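Local atomic coordinates of phenol hydroxylase component phN (Pseudomonas stutzeri, PDB entry 3U52), a protein that probably hydroxylates phenol at a carboxylate-bridged diiron centre, as the hydroxylase component of a multicomponent bacterial monooxygenase. Residues L205-F210 with S228-E233; P209-A214 with M220-F225; A294-Y299 with D326-L331. All blocks are in the same frame, centred on the assembly; numbering follows the deposited sequence.

Contact 1: residues L205-F210 with S228-E233; sequences LLFVPF and SAQSDE. With FE (Fe (III) ion), chain H.
F207 and Q230, whose CA atoms lie 9.6 Å apart, mark the level at which the two nearly antiparallel helical segments (164° between their directions) face each other, with axes 12.5 Å apart at closest approach. Across so wide a gap the phenylalanine is the one residue of 205-210 that makes the contact. Its CG stands anti to the backbone N (chi1 -167°), a setting that extends the ring toward the facing helix. CE2 of F207 then meets the CB of A229 at 4.2 Å, the methyl lying at the ring edge and near its plane. The neighbouring ring atom CZ of F207 comes within 4.2 Å of Q230 CG, an oblique approach, while E233 CG lies 4.3 Å from F207 CE2, also obliquely.

The pairing of helices 187-216 and 220-250, each supplying ligands to one iron, is consistent with the four-helix bundle that houses the diiron centre in bacterial multicomponent monooxygenases. E233 holds this iron through both carboxylate oxygens, unequally: OE2 is 2.0 Å from the metal and OE1 2.5 Å. E199 and H236 bind the same ion. In E233 the first torsion leaves CG beside the F207 ring, and the bend at chi2 (-47°) turns the carboxylate from there to the metal. Adjacent D232 forms salt bridges with R140 and R235 and a hydrogen bond to H141, a ligand of the other iron.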
loop_
_atom_site.group_PDB
_atom_site.type_symbol
_atom_site.label_atom_id
_atom_site.label_comp_id
_atom_site.label_asym_id
_atom_site.label_seq_id
_atom_site.Cartn_x
_atom_site.Cartn_y
_atom_site.Cartn_z
ATOM N N LEU A 205 -21.988 -15.092 -8.722
ATOM C CA LEU A 205 -22.635 -15.721 -7.555
ATOM C C LEU A 205 -21.673 -16.130 -6.452
ATOM O O LEU A 205 -22.083 -16.276 -5.297
ATOM C CB LEU A 205 -23.517 -16.900 -7.969
ATOM C CG LEU A 205 -24.660 -16.428 -8.870
ATOM C CD1 LEU A 205 -25.197 -17.472 -9.835
ATOM C CD2 LEU A 205 -25.750 -15.894 -8.000
ATOM N N LEU A 206 -20.408 -16.350 -6.818
ATOM C CA LEU A 206 -19.354 -16.668 -5.865
ATOM C C LEU A 206 -18.681 -15.376 -5.397
ATOM O O LEU A 206 -18.607 -15.109 -4.206
ATOM C CB LEU A 206 -18.325 -17.609 -6.515
ATOM C CG LEU A 206 -17.470 -18.585 -5.645
ATOM C CD1 LEU A 206 -17.423 -18.199 -4.160
ATOM C CD2 LEU A 206 -17.911 -20.069 -5.794
ATOM N N PHE A 207 -18.248 -14.559 -6.349
ATOM C CA PHE A 207 -17.446 -13.359 -6.107
ATOM C C PHE A 207 -18.193 -12.239 -5.395
ATOM O O PHE A 207 -17.709 -11.711 -4.388
ATOM C CB PHE A 207 -16.935 -12.828 -7.463
ATOM C CG PHE A 207 -15.850 -11.770 -7.365
ATOM C CD1 PHE A 207 -16.178 -10.413 -7.300
ATOM C CD2 PHE A 207 -14.499 -12.139 -7.387
ATOM C CE1 PHE A 207 -15.172 -9.446 -7.210
ATOM C CE2 PHE A 207 -13.485 -11.183 -7.297
ATOM C CZ PHE A 207 -13.816 -9.838 -7.211
ATOM N N VAL A 208 -19.326 -11.817 -5.956
ATOM C CA VAL A 208 -20.060 -10.678 -5.386
ATOM C C VAL A 208 -20.461 -10.872 -3.884
ATOM O O VAL A 208 -20.183 -9.999 -3.056
ATOM C CB VAL A 208 -21.255 -10.233 -6.265
ATOM C CG1 VAL A 208 -21.846 -8.949 -5.717
ATOM C CG2 VAL A 208 -20.814 -10.002 -7.769
ATOM N N PRO A 209 -21.105 -12.003 -3.526
ATOM C CA PRO A 209 -21.421 -12.201 -2.095
ATOM C C PRO A 209 -20.232 -12.155 -1.141
ATOM O O PRO A 209 -20.360 -11.581 -0.057
ATOM C CB PRO A 209 -22.047 -13.605 -2.060
ATOM C CG PRO A 209 -22.643 -13.773 -3.440
ATOM C CD PRO A 209 -21.624 -13.122 -4.344
ATOM N N PHE A 210 -19.101 -12.765 -1.510
ATOM C CA PHE A 210 -17.953 -12.797 -0.597
ATOM C C PHE A 210 -17.319 -11.420 -0.478
ATOM O O PHE A 210 -17.043 -10.966 0.646
ATOM C CB PHE A 210 -16.891 -13.857 -0.964
ATOM C CG PHE A 210 -17.160 -15.233 -0.366
ATOM C CD1 PHE A 210 -16.919 -15.483 1.010
ATOM C CD2 PHE A 210 -17.680 -16.281 -1.166
ATOM C CE1 PHE A 210 -17.180 -16.767 1.579
ATOM C CE2 PHE A 210 -17.942 -17.564 -0.624
ATOM C CZ PHE A 210 -17.689 -17.817 0.783
ATOM N N SER A 228 -8.492 -6.064 -5.986
ATOM C CA SER A 228 -7.289 -6.506 -6.697
ATOM C C SER A 228 -7.500 -7.612 -7.780
ATOM O O SER A 228 -6.791 -7.684 -8.811
ATOM C CB SER A 228 -6.316 -7.022 -5.670
ATOM O OG SER A 228 -5.041 -6.758 -6.144
ATOM N N ALA A 229 -8.490 -8.460 -7.541
ATOM C CA ALA A 229 -8.776 -9.554 -8.426
ATOM C C ALA A 229 -9.711 -9.173 -9.577
ATOM O O ALA A 229 -9.817 -9.945 -10.514
ATOM C CB ALA A 229 -9.356 -10.698 -7.637
ATOM N N GLN A 230 -10.361 -7.999 -9.531
ATOM C CA GLN A 230 -11.277 -7.574 -10.619
ATOM C C GLN A 230 -10.699 -7.575 -12.032
ATOM O O GLN A 230 -11.296 -8.179 -12.929
ATOM C CB GLN A 230 -11.912 -6.220 -10.340
ATOM C CG GLN A 230 -13.008 -6.341 -9.299
ATOM C CD GLN A 230 -13.650 -5.002 -8.998
ATOM O OE1 GLN A 230 -12.962 -3.987 -8.938
ATOM N NE2 GLN A 230 -14.977 -4.991 -8.822
ATOM N N SER A 231 -9.559 -6.924 -12.230
ATOM C CA SER A 231 -8.932 -6.925 -13.548
ATOM C C SER A 231 -8.554 -8.339 -14.008
ATOM O O SER A 231 -8.596 -8.635 -15.187
ATOM C CB SER A 231 -7.732 -5.971 -13.618
ATOM O OG SER A 231 -6.734 -6.337 -12.686
ATOM N N ASP A 232 -8.196 -9.217 -13.072
ATOM C CA ASP A 232 -7.872 -10.589 -13.409
ATOM C C ASP A 232 -9.140 -11.247 -13.942
ATOM O O ASP A 232 -9.106 -11.849 -14.996
ATOM C CB ASP A 232 -7.398 -11.400 -12.185
ATOM C CG ASP A 232 -6.054 -10.943 -11.613
ATOM O OD1 ASP A 232 -5.269 -10.243 -12.271
ATOM O OD2 ASP A 232 -5.769 -11.339 -10.464
ATOM N N GLU A 233 -10.253 -11.112 -13.221
ATOM C CA GLU A 233 -11.499 -11.815 -13.580
ATOM C C GLU A 233 -12.099 -11.333 -14.853
ATOM O O GLU A 233 -12.769 -12.115 -15.512
ATOM C CB GLU A 233 -12.579 -11.760 -12.477
ATOM C CG GLU A 233 -12.163 -12.469 -11.188
ATOM C CD GLU A 233 -11.549 -13.866 -11.401
ATOM O OE1 GLU A 233 -10.487 -14.112 -10.821
ATOM O OE2 GLU A 233 -12.081 -14.735 -12.125
HETATM FE FE FE H . -10.778 -16.296 -12.080
#

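Contact 2: residues P209-A214 with M220-F225; sequences PFMSGA and MATVTF
The bend of M211 at chi2 (-61°) brings its sulfur in beside T222, and the near-extended chi3 carries the methyl on to F225; T222 sets CG2 anti to its own backbone N, turning that methyl to the facing helix. The M211 and T222 side chains cross at about a right angle, with M211 SD 4.0 Å from T222 CG2. Beyond the sulfur, M211 CE arrives in the plane of the F225 ring, at its edge, 3.8 Å from both CD2 and CE2 of F225. M211 SD lies 5.5 Å from the centroid of that ring and 76° off its normal, an edge-type Met-aromatic contact.

Nearer the turn, A214 CB sits 3.5 Å from T222 CG2 and 4.1 Å from V223 CB, the small alanine letting the A214 and V223 CA atoms come within 5.4 Å. The segment axes approach to 8.1 Å at 134° to each other, splayed close to the short connection between the helices. Shortening M211 to an alanine would probably leave the F225 ring edge without its methyl neighbour and T222 CG2 with A214 alone of its two partners, opening a gap.

A xenon atom touches T222 and F225; F100, A148 and M149 complete the xenon pocket to which T222 belongs. The threonine hydroxyl is hydrogen-bonded to D219, whereas its methyl faces M211 and A214. With no hydrogen bond between the segments, the join rests mainly on methyl, thioether and ring-edge contacts, some against backbone carbonyls, a largely nonpolar chemistry consistent with a neighbouring site that accepts an inert gas.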
loop_
_atom_site.group_PDB
_atom_site.type_symbol
_atom_site.label_atom_id
_atom_site.label_comp_id
_atom_site.label_asym_id
_atom_site.label_seq_id
_atom_site.Cartn_x
_atom_site.Cartn_y
_atom_site.Cartn_z
ATOM N N PRO A 209 -21.105 -12.003 -3.526
ATOM C CA PRO A 209 -21.421 -12.201 -2.095
ATOM C C PRO A 209 -20.232 -12.155 -1.141
ATOM O O PRO A 209 -20.360 -11.581 -0.057
ATOM C CB PRO A 209 -22.047 -13.605 -2.060
ATOM C CG PRO A 209 -22.643 -13.773 -3.440
ATOM C CD PRO A 209 -21.624 -13.122 -4.344
ATOM N N PHE A 210 -19.101 -12.765 -1.510
ATOM C CA PHE A 210 -17.953 -12.797 -0.597
ATOM C C PHE A 210 -17.319 -11.420 -0.478
ATOM O O PHE A 210 -17.043 -10.966 0.646
ATOM C CB PHE A 210 -16.891 -13.857 -0.964
ATOM C CG PHE A 210 -17.160 -15.233 -0.366
ATOM C CD1 PHE A 210 -16.919 -15.483 1.010
ATOM C CD2 PHE A 210 -17.680 -16.281 -1.166
ATOM C CE1 PHE A 210 -17.180 -16.767 1.579
ATOM C CE2 PHE A 210 -17.942 -17.564 -0.624
ATOM C CZ PHE A 210 -17.689 -17.817 0.783
ATOM N N MET A 211 -17.117 -10.762 -1.623
ATOM C CA MET A 211 -16.393 -9.504 -1.664
ATOM C C MET A 211 -17.267 -8.329 -1.220
ATOM O O MET A 211 -16.802 -7.469 -0.504
ATOM C CB MET A 211 -15.768 -9.300 -3.048
ATOM C CG MET A 211 -14.925 -10.540 -3.525
ATOM S SD MET A 211 -13.534 -10.926 -2.423
ATOM C CE MET A 211 -13.239 -12.626 -2.721
ATOM N N SER A 212 -18.545 -8.292 -1.588
ATOM C CA SER A 212 -19.353 -7.201 -1.068
ATOM C C SER A 212 -19.776 -7.450 0.387
ATOM O O SER A 212 -19.896 -6.491 1.155
ATOM C CB SER A 212 -20.488 -6.797 -2.010
ATOM O OG SER A 212 -21.533 -7.720 -1.909
ATOM N N GLY A 213 -19.889 -8.721 0.804
ATOM C CA GLY A 213 -20.042 -9.050 2.237
ATOM C C GLY A 213 -18.888 -8.477 3.058
ATOM O O GLY A 213 -19.098 -7.926 4.146
ATOM N N ALA A 214 -17.672 -8.626 2.557
ATOM C CA ALA A 214 -16.501 -8.015 3.175
ATOM C C ALA A 214 -16.666 -6.501 3.308
ATOM O O ALA A 214 -16.380 -5.950 4.367
ATOM C CB ALA A 214 -15.231 -8.343 2.383
ATOM N N MET A 220 -11.397 -5.205 5.656
ATOM C CA MET A 220 -10.592 -4.488 4.686
ATOM C C MET A 220 -9.668 -5.396 3.900
ATOM O O MET A 220 -9.458 -5.167 2.702
ATOM C CB MET A 220 -9.771 -3.416 5.370
ATOM C CG MET A 220 -8.896 -2.623 4.407
ATOM S SD MET A 220 -7.861 -1.405 5.298
ATOM C CE MET A 220 -9.124 -0.424 6.107
ATOM N N ALA A 221 -9.132 -6.423 4.540
ATOM C CA ALA A 221 -8.262 -7.381 3.841
ATOM C C ALA A 221 -8.931 -8.079 2.670
ATOM O O ALA A 221 -8.392 -8.125 1.552
ATOM C CB ALA A 221 -7.692 -8.414 4.818
ATOM N N THR A 222 -10.105 -8.645 2.933
ATOM C CA THR A 222 -10.864 -9.382 1.908
ATOM C C THR A 222 -11.328 -8.416 0.781
ATOM O O THR A 222 -11.199 -8.707 -0.446
ATOM C CB THR A 222 -12.024 -10.203 2.587
ATOM O OG1 THR A 222 -11.460 -11.167 3.505
ATOM C CG2 THR A 222 -12.954 -10.916 1.553
ATOM N N VAL A 223 -11.817 -7.234 1.161
ATOM C CA VAL A 223 -12.339 -6.373 0.125
ATOM C C VAL A 223 -11.194 -5.897 -0.802
ATOM O O VAL A 223 -11.377 -5.790 -2.018
ATOM C CB VAL A 223 -13.248 -5.246 0.643
ATOM C CG1 VAL A 223 -12.440 -4.132 1.254
ATOM C CG2 VAL A 223 -14.062 -4.704 -0.522
ATOM N N THR A 224 -10.015 -5.699 -0.223
ATOM C CA THR A 224 -8.819 -5.288 -0.963
ATOM C C THR A 224 -8.384 -6.426 -1.890
ATOM O O THR A 224 -8.020 -6.187 -3.036
ATOM C CB THR A 224 -7.671 -4.918 0.004
ATOM O OG1 THR A 224 -8.099 -3.812 0.811
ATOM C CG2 THR A 224 -6.381 -4.522 -0.767
ATOM N N PHE A 225 -8.380 -7.664 -1.369
ATOM C CA PHE A 225 -8.148 -8.785 -2.254
ATOM C C PHE A 225 -9.166 -8.752 -3.416
ATOM O O PHE A 225 -8.778 -8.864 -4.576
ATOM C CB PHE A 225 -8.196 -10.154 -1.563
ATOM C CG PHE A 225 -8.287 -11.265 -2.569
ATOM C CD1 PHE A 225 -7.159 -11.601 -3.338
ATOM C CD2 PHE A 225 -9.506 -11.881 -2.855
ATOM C CE1 PHE A 225 -7.245 -12.566 -4.348
ATOM C CE2 PHE A 225 -9.598 -12.853 -3.868
ATOM C CZ PHE A 225 -8.465 -13.187 -4.617
#

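Contact 3: residues A294-Y299 with D326-L331; sequences AWEVYY and DAKHHL
Apolar contact between W295 and K328 forms the body of this junction, where helix 291-310 meets the end of helix 321-327 and the turn after it; the CA atoms of the two residues are 6.9 Å apart. K328 CD rests 3.9 Å from W295 CD1, oblique to the indole, and nearer the backbones W295 CB and K328 CB approach to 4.2 Å. The first torsion of K328 (chi1 78°) wedges CG between its backbone N and carbonyl carbon, and the extended chain that follows runs past the tryptophan before bending at chi4 (-96°). One face of the indole is taken up within its own helix by Y299 CB, 3.7 Å above the plane and over the ring centre.

The turn itself is a short link between helices: A327 O accepts from H330 N at 2.8 Å and from L331 N at 2.9 Å, and H330 occupies the N-cap position of helix 331-342. K328 is therefore presented from a bend between consecutive helices.

Charge plays a looser part across the two segments. E296 OE2 is 3.8 Å from K328 CE but 4.5 Å from K328 NZ, beyond salt-bridge length, and its attraction is likely to be a modest electrostatic one. The ammonium group has firmer partners in the salt bridge to E300 and the hydrogen bond to the backbone O of N325. The side-chain oxygen of N325 is hydrogen-bonded to W295 NE1, and this one residue thus ties down the polar ends of both the tryptophan and the lysine.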
loop_
_atom_site.group_PDB
_atom_site.type_symbol
_atom_site.label_atom_id
_atom_site.label_comp_id
_atom_site.label_asym_id
_atom_site.label_seq_id
_atom_site.Cartn_x
_atom_site.Cartn_y
_atom_site.Cartn_z
ATOM N N ALA A 294 -29.701 -12.342 -5.582
ATOM C CA ALA A 294 -28.474 -12.645 -6.324
ATOM C C ALA A 294 -28.707 -13.639 -7.473
ATOM O O ALA A 294 -28.237 -13.425 -8.598
ATOM C CB ALA A 294 -27.384 -13.177 -5.351
ATOM N N TRP A 295 -29.428 -14.726 -7.209
ATOM C CA TRP A 295 -29.762 -15.687 -8.266
ATOM C C TRP A 295 -30.544 -15.047 -9.422
ATOM O O TRP A 295 -30.265 -15.287 -10.618
ATOM C CB TRP A 295 -30.586 -16.882 -7.733
ATOM C CG TRP A 295 -30.731 -17.943 -8.763
ATOM C CD1 TRP A 295 -31.862 -18.211 -9.536
ATOM C CD2 TRP A 295 -29.739 -18.908 -9.174
ATOM N NE1 TRP A 295 -31.603 -19.278 -10.397
ATOM C CE2 TRP A 295 -30.323 -19.711 -10.203
ATOM C CE3 TRP A 295 -28.399 -19.168 -8.791
ATOM C CZ2 TRP A 295 -29.615 -20.766 -10.831
ATOM C CZ3 TRP A 295 -27.688 -20.211 -9.453
ATOM C CH2 TRP A 295 -28.307 -20.986 -10.451
ATOM N N GLU A 296 -31.558 -14.274 -9.051
ATOM C CA GLU A 296 -32.412 -13.610 -10.001
ATOM C C GLU A 296 -31.664 -12.627 -10.923
ATOM O O GLU A 296 -31.916 -12.561 -12.140
ATOM C CB GLU A 296 -33.475 -12.892 -9.197
ATOM C CG GLU A 296 -34.684 -12.512 -10.003
ATOM C CD GLU A 296 -35.857 -12.091 -9.105
ATOM O OE1 GLU A 296 -36.539 -11.111 -9.492
ATOM O OE2 GLU A 296 -36.068 -12.711 -8.019
ATOM N N VAL A 297 -30.740 -11.862 -10.365
ATOM C CA VAL A 297 -29.981 -10.918 -11.164
ATOM C C VAL A 297 -28.866 -11.597 -11.939
ATOM O O VAL A 297 -28.736 -11.423 -13.145
ATOM C CB VAL A 297 -29.422 -9.789 -10.256
ATOM C CG1 VAL A 297 -28.489 -8.825 -11.055
ATOM C CG2 VAL A 297 -30.606 -9.054 -9.620
ATOM N N TYR A 298 -28.053 -12.390 -11.258
ATOM C CA TYR A 298 -26.852 -12.891 -11.886
ATOM C C TYR A 298 -27.102 -14.089 -12.774
ATOM O O TYR A 298 -26.414 -14.262 -13.764
ATOM C CB TYR A 298 -25.747 -13.157 -10.857
ATOM C CG TYR A 298 -25.358 -11.874 -10.191
ATOM C CD1 TYR A 298 -25.638 -11.654 -8.854
ATOM C CD2 TYR A 298 -24.748 -10.855 -10.921
ATOM C CE1 TYR A 298 -25.296 -10.450 -8.251
ATOM C CE2 TYR A 298 -24.410 -9.654 -10.337
ATOM C CZ TYR A 298 -24.684 -9.453 -9.006
ATOM O OH TYR A 298 -24.343 -8.246 -8.413
ATOM N N TYR A 299 -28.071 -14.920 -12.435
ATOM C CA TYR A 299 -28.338 -16.034 -13.299
ATOM C C TYR A 299 -29.577 -15.782 -14.112
ATOM O O TYR A 299 -29.518 -15.889 -15.338
ATOM C CB TYR A 299 -28.451 -17.404 -12.566
ATOM C CG TYR A 299 -28.724 -18.486 -13.590
ATOM C CD1 TYR A 299 -30.030 -18.948 -13.826
ATOM C CD2 TYR A 299 -27.685 -18.972 -14.407
ATOM C CE1 TYR A 299 -30.295 -19.867 -14.833
ATOM C CE2 TYR A 299 -27.945 -19.886 -15.407
ATOM C CZ TYR A 299 -29.237 -20.318 -15.628
ATOM O OH TYR A 299 -29.441 -21.282 -16.618
ATOM N N ASP A 326 -36.646 -22.030 -8.943
ATOM C CA ASP A 326 -37.542 -22.302 -7.832
ATOM C C ASP A 326 -36.861 -22.587 -6.456
ATOM O O ASP A 326 -37.388 -22.189 -5.434
ATOM C CB ASP A 326 -38.455 -23.479 -8.184
ATOM C CG ASP A 326 -39.524 -23.694 -7.126
ATOM O OD1 ASP A 326 -40.518 -22.928 -7.143
ATOM O OD2 ASP A 326 -39.367 -24.615 -6.264
ATOM N N ALA A 327 -35.682 -23.237 -6.432
ATOM C CA ALA A 327 -35.001 -23.549 -5.158
ATOM C C ALA A 327 -34.448 -22.307 -4.459
ATOM O O ALA A 327 -34.103 -22.358 -3.282
ATOM C CB ALA A 327 -33.853 -24.589 -5.350
ATOM N N LYS A 328 -34.345 -21.201 -5.176
ATOM C CA LYS A 328 -33.773 -19.992 -4.601
ATOM C C LYS A 328 -34.561 -19.530 -3.370
ATOM O O LYS A 328 -33.992 -18.856 -2.484
ATOM C CB LYS A 328 -33.635 -18.860 -5.661
ATOM C CG LYS A 328 -34.964 -18.129 -5.995
ATOM C CD LYS A 328 -34.731 -17.116 -7.089
ATOM C CE LYS A 328 -36.059 -16.475 -7.546
ATOM N NZ LYS A 328 -36.586 -17.165 -8.729
ATOM N N HIS A 329 -35.850 -19.913 -3.288
ATOM C CA HIS A 329 -36.685 -19.538 -2.133
ATOM C C HIS A 329 -36.424 -20.418 -0.874
ATOM O O HIS A 329 -36.977 -20.153 0.193
ATOM C CB HIS A 329 -38.166 -19.563 -2.500
ATOM C CG HIS A 329 -38.494 -18.698 -3.672
ATOM N ND1 HIS A 329 -38.373 -17.324 -3.635
ATOM C CD2 HIS A 329 -38.905 -19.008 -4.922
ATOM C CE1 HIS A 329 -38.701 -16.822 -4.818
ATOM N NE2 HIS A 329 -39.035 -17.825 -5.613
ATOM N N HIS A 330 -35.606 -21.467 -1.037
ATOM C CA HIS A 330 -35.492 -22.553 -0.020
ATOM C C HIS A 330 -34.056 -22.856 0.368
ATOM O O HIS A 330 -33.756 -23.166 1.525
ATOM C CB HIS A 330 -36.108 -23.834 -0.594
ATOM C CG HIS A 330 -37.609 -23.781 -0.713
ATOM N ND1 HIS A 330 -38.445 -23.847 0.382
ATOM C CD2 HIS A 330 -38.413 -23.649 -1.791
ATOM C CE1 HIS A 330 -39.701 -23.773 -0.020
ATOM N NE2 HIS A 330 -39.708 -23.661 -1.334
ATOM N N LEU A 331 -33.161 -22.736 -0.614
ATOM C CA LEU A 331 -31.766 -23.240 -0.528
ATOM C C LEU A 331 -30.983 -22.848 0.734
ATOM O O LEU A 331 -30.463 -23.719 1.464
ATOM C CB LEU A 331 -30.989 -22.746 -1.721
ATOM C CG LEU A 331 -29.994 -23.700 -2.300
ATOM C CD1 LEU A 331 -30.704 -25.034 -2.755
ATOM C CD2 LEU A 331 -29.426 -22.985 -3.531
#

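In the fold
Contacts 1 and 2 share helices 187-216 and 220-250, with centres 9 Å apart, and are nested along the chain: contact 2 closes the hairpin near its turn, contact 1 spans it farther along. The segment axes lie farther apart in contact 1 than in contact 2, so the pair is wider where E233 holds its iron. Contact 3 follows later in the sequence, its centre 19 Å from contact 1 and 22 Å from contact 2. It meets contact 1 directly, L205 CD1 lying 3.7 Å from W295 CZ3. Helix 187-216, which itself supplies the iron ligand E199, thus faces helix 220-250 and also packs on helix 291-310, joining the diiron bundle to the later helices.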